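Beta-xylosidase (Uncultured organism, PDB 4MLG) probably hydrolyses xylo-oligosaccharides, releasing xylose from their non-reducing ends, as a calcium-containing beta-xylosidase of glycosyl hydrolase family 43 with a beta-propeller fold. Local coordinates at residues 174-183 with 211-221. Sequence-based numbering, arbitrary orientation.
Sequences PEGDEPALCP and LLSAGDTKRRF
Pro183 lies over one face of the Phe221 ring, its CB 3.6 Å from the ring centroid and 10° off the normal, a CH-pi contact; CG and CD of the same proline spread across the face toward Phe221 CG. With CG anti to the backbone N (chi1 176°), Phe221 carries its ring out to the proline. Within 211-221, Thr217 CB lies over one face of the Arg220 guanidinium, and Leu212 CD2 over one face of that of Arg219, whose NH1 forms a salt bridge with Asp216. Arg220, bent at chi2 and chi3, reaches Asp242 in a salt bridge through NH2, and its CG touches Ala180 CB at 3.6 Å.

Farther along, three backbone hydrogen bonds join the loops. Ala180 N donates to Leu212 O at 2.8 Å and Ala214 N to Glu178 O at 2.8 Å, completing a single beta bridge between Pro179 and Ser213. Gly176, in the type II' turn from Glu175 to Glu178, offers an in-plane lone pair of its O to Gly215 N at 2.9 Å. Ala214 CB packs against Pro174 CB. Water 2 links the two loops, donating to Leu181 O and accepting from Phe221 N.

The loops lead into strands 184-188 and 223-230, which probably belong to neighbouring blades of the five-bladed propeller of family 43, so the contact would tie blade to blade. Pro183 and Phe221 both touch Phe236 of strand 233-239, and the Phe221 side chain is about 9 Å from the calcium ion. Replacing Phe221 by an alanine is likely to leave Pro183 without its aromatic partner and open a gap beside Phe236. Leu211 CD2 meets Cys182 SG at 4.0 Å, and both side chains also touch strand 200-205, which bonds through its backbone to Pro183 and Leu212.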
# COMPACT_ATOMS: atom_id res chain seq x y z
N PRO A 174 -13.46 14.97 7.85
CA PRO A 174 -14.70 15.75 7.77
C PRO A 174 -14.91 16.57 9.04
O PRO A 174 -14.47 16.16 10.11
CB PRO A 174 -15.78 14.67 7.64
CG PRO A 174 -15.14 13.41 8.14
CD PRO A 174 -13.70 13.52 7.79
N GLU A 175 -15.57 17.72 8.91
CA GLU A 175 -15.76 18.62 10.05
C GLU A 175 -17.22 19.04 10.25
O GLU A 175 -17.95 19.25 9.28
CB GLU A 175 -14.90 19.87 9.90
CG GLU A 175 -13.40 19.64 9.97
CD GLU A 175 -12.61 20.92 9.82
OE1 GLU A 175 -13.16 21.90 9.27
OE2 GLU A 175 -11.43 20.96 10.25
N GLY A 176 -17.62 19.16 11.51
CA GLY A 176 -18.93 19.70 11.86
C GLY A 176 -20.13 18.97 11.29
O GLY A 176 -20.32 17.78 11.56
N ASP A 177 -20.93 19.68 10.51
CA ASP A 177 -22.18 19.14 9.99
C ASP A 177 -21.97 18.16 8.83
O ASP A 177 -22.89 17.47 8.42
CB ASP A 177 -23.11 20.28 9.55
CG ASP A 177 -24.55 19.83 9.39
OD1 ASP A 177 -24.97 18.89 10.10
OD2 ASP A 177 -25.27 20.41 8.55
N GLU A 178 -20.74 18.12 8.31
CA GLU A 178 -20.39 17.16 7.27
C GLU A 178 -20.55 15.74 7.81
O GLU A 178 -20.26 15.48 8.98
CB GLU A 178 -18.95 17.38 6.80
CG GLU A 178 -18.68 18.75 6.20
CD GLU A 178 -17.21 19.01 5.96
OE1 GLU A 178 -16.40 18.07 6.12
OE2 GLU A 178 -16.85 20.15 5.60
N PRO A 179 -21.03 14.82 6.96
CA PRO A 179 -21.21 13.42 7.39
C PRO A 179 -19.89 12.78 7.80
O PRO A 179 -18.92 12.84 7.05
CB PRO A 179 -21.77 12.74 6.13
CG PRO A 179 -21.40 13.64 5.00
CD PRO A 179 -21.43 15.02 5.56
N ALA A 180 -19.86 12.18 8.98
CA ALA A 180 -18.65 11.55 9.49
C ALA A 180 -18.29 10.32 8.66
O ALA A 180 -19.15 9.73 8.01
CB ALA A 180 -18.83 11.17 10.95
N LEU A 181 -17.02 9.94 8.70
CA LEU A 181 -16.57 8.74 8.01
C LEU A 181 -17.23 7.50 8.61
O LEU A 181 -17.44 7.42 9.82
CB LEU A 181 -15.04 8.61 8.09
CG LEU A 181 -14.23 9.61 7.27
CD1 LEU A 181 -12.75 9.31 7.38
CD2 LEU A 181 -14.68 9.60 5.82
N CYS A 182 -17.55 6.54 7.76
CA CYS A 182 -18.20 5.31 8.20
C CYS A 182 -17.17 4.20 8.32
O CYS A 182 -16.15 4.21 7.63
CB CYS A 182 -19.28 4.89 7.20
SG CYS A 182 -20.50 6.17 6.82
N PRO A 183 -17.43 3.23 9.22
CA PRO A 183 -16.61 2.02 9.24
C PRO A 183 -16.85 1.22 7.96
O PRO A 183 -17.86 1.43 7.30
CB PRO A 183 -17.14 1.26 10.46
CG PRO A 183 -18.53 1.77 10.65
CD PRO A 183 -18.47 3.21 10.26
N LEU A 211 -27.23 10.14 8.48
CA LEU A 211 -25.83 9.82 8.75
C LEU A 211 -25.26 10.69 9.86
O LEU A 211 -25.43 11.91 9.84
CB LEU A 211 -24.99 9.99 7.48
CG LEU A 211 -24.97 8.84 6.47
CD1 LEU A 211 -24.33 9.30 5.17
CD2 LEU A 211 -24.22 7.65 7.05
N LEU A 212 -24.58 10.06 10.81
CA LEU A 212 -23.96 10.79 11.91
C LEU A 212 -22.94 11.79 11.40
O LEU A 212 -22.11 11.47 10.54
CB LEU A 212 -23.31 9.82 12.90
CG LEU A 212 -24.25 8.97 13.75
CD1 LEU A 212 -23.45 8.00 14.62
CD2 LEU A 212 -25.13 9.85 14.61
N SER A 213 -23.01 13.01 11.92
CA SER A 213 -22.11 14.08 11.50
C SER A 213 -20.72 13.92 12.12
O SER A 213 -20.53 13.12 13.04
CB SER A 213 -22.69 15.44 11.86
OG SER A 213 -22.96 15.53 13.25
N ALA A 214 -19.77 14.69 11.61
CA ALA A 214 -18.39 14.62 12.08
C ALA A 214 -18.22 15.30 13.43
O ALA A 214 -17.35 14.94 14.22
CB ALA A 214 -17.46 15.25 11.06
N GLY A 215 -19.07 16.29 13.70
CA GLY A 215 -19.04 17.00 14.96
C GLY A 215 -19.62 16.18 16.10
O GLY A 215 -19.27 16.39 17.26
N ASP A 216 -20.50 15.24 15.76
CA ASP A 216 -21.14 14.41 16.77
C ASP A 216 -20.16 13.36 17.31
O ASP A 216 -20.37 12.17 17.14
CB ASP A 216 -22.36 13.71 16.17
CG ASP A 216 -23.34 13.24 17.23
OD1 ASP A 216 -22.94 13.10 18.40
OD2 ASP A 216 -24.52 13.00 16.88
N THR A 217 -19.11 13.83 17.98
CA THR A 217 -18.02 12.95 18.42
C THR A 217 -18.41 11.99 19.54
O THR A 217 -17.62 11.13 19.93
CB THR A 217 -16.78 13.76 18.85
OG1 THR A 217 -17.11 14.58 19.97
CG2 THR A 217 -16.28 14.62 17.71
N LYS A 218 -19.62 12.13 20.06
CA LYS A 218 -20.09 11.25 21.12
C LYS A 218 -20.82 10.03 20.56
O LYS A 218 -21.13 9.09 21.30
CB LYS A 218 -20.98 12.01 22.11
CG LYS A 218 -20.23 12.51 23.34
CD LYS A 218 -21.07 13.45 24.19
CE LYS A 218 -21.00 14.88 23.66
NZ LYS A 218 -21.64 15.84 24.60
N ARG A 219 -21.09 10.05 19.26
CA ARG A 219 -21.81 8.96 18.61
C ARG A 219 -21.08 8.51 17.34
O ARG A 219 -21.22 7.36 16.91
CB ARG A 219 -23.24 9.39 18.27
CG ARG A 219 -24.07 9.76 19.49
CD ARG A 219 -25.12 10.81 19.15
NE ARG A 219 -26.27 10.25 18.45
CZ ARG A 219 -27.16 10.97 17.79
NH1 ARG A 219 -27.03 12.29 17.72
NH2 ARG A 219 -28.18 10.39 17.18
N ARG A 220 -20.31 9.42 16.75
CA ARG A 220 -19.56 9.15 15.52
C ARG A 220 -18.57 8.00 15.69
O ARG A 220 -17.94 7.86 16.74
CB ARG A 220 -18.83 10.42 15.08
CG ARG A 220 -17.61 10.19 14.21
CD ARG A 220 -16.38 10.86 14.80
NE ARG A 220 -16.06 10.33 16.12
CZ ARG A 220 -15.05 10.74 16.87
NH1 ARG A 220 -14.24 11.70 16.44
NH2 ARG A 220 -14.84 10.20 18.07
N PHE A 221 -18.44 7.17 14.66
CA PHE A 221 -17.50 6.06 14.69
C PHE A 221 -16.05 6.54 14.73
O PHE A 221 -15.67 7.45 14.00
CB PHE A 221 -17.71 5.15 13.48
CG PHE A 221 -16.71 4.03 13.39
CD1 PHE A 221 -16.89 2.87 14.13
CD2 PHE A 221 -15.60 4.13 12.56
CE1 PHE A 221 -15.97 1.83 14.06
CE2 PHE A 221 -14.68 3.09 12.48
CZ PHE A 221 -14.87 1.94 13.23
O HOH W 1 -15.90 9.55 11.44
O HOH W 2 -19.50 7.46 11.64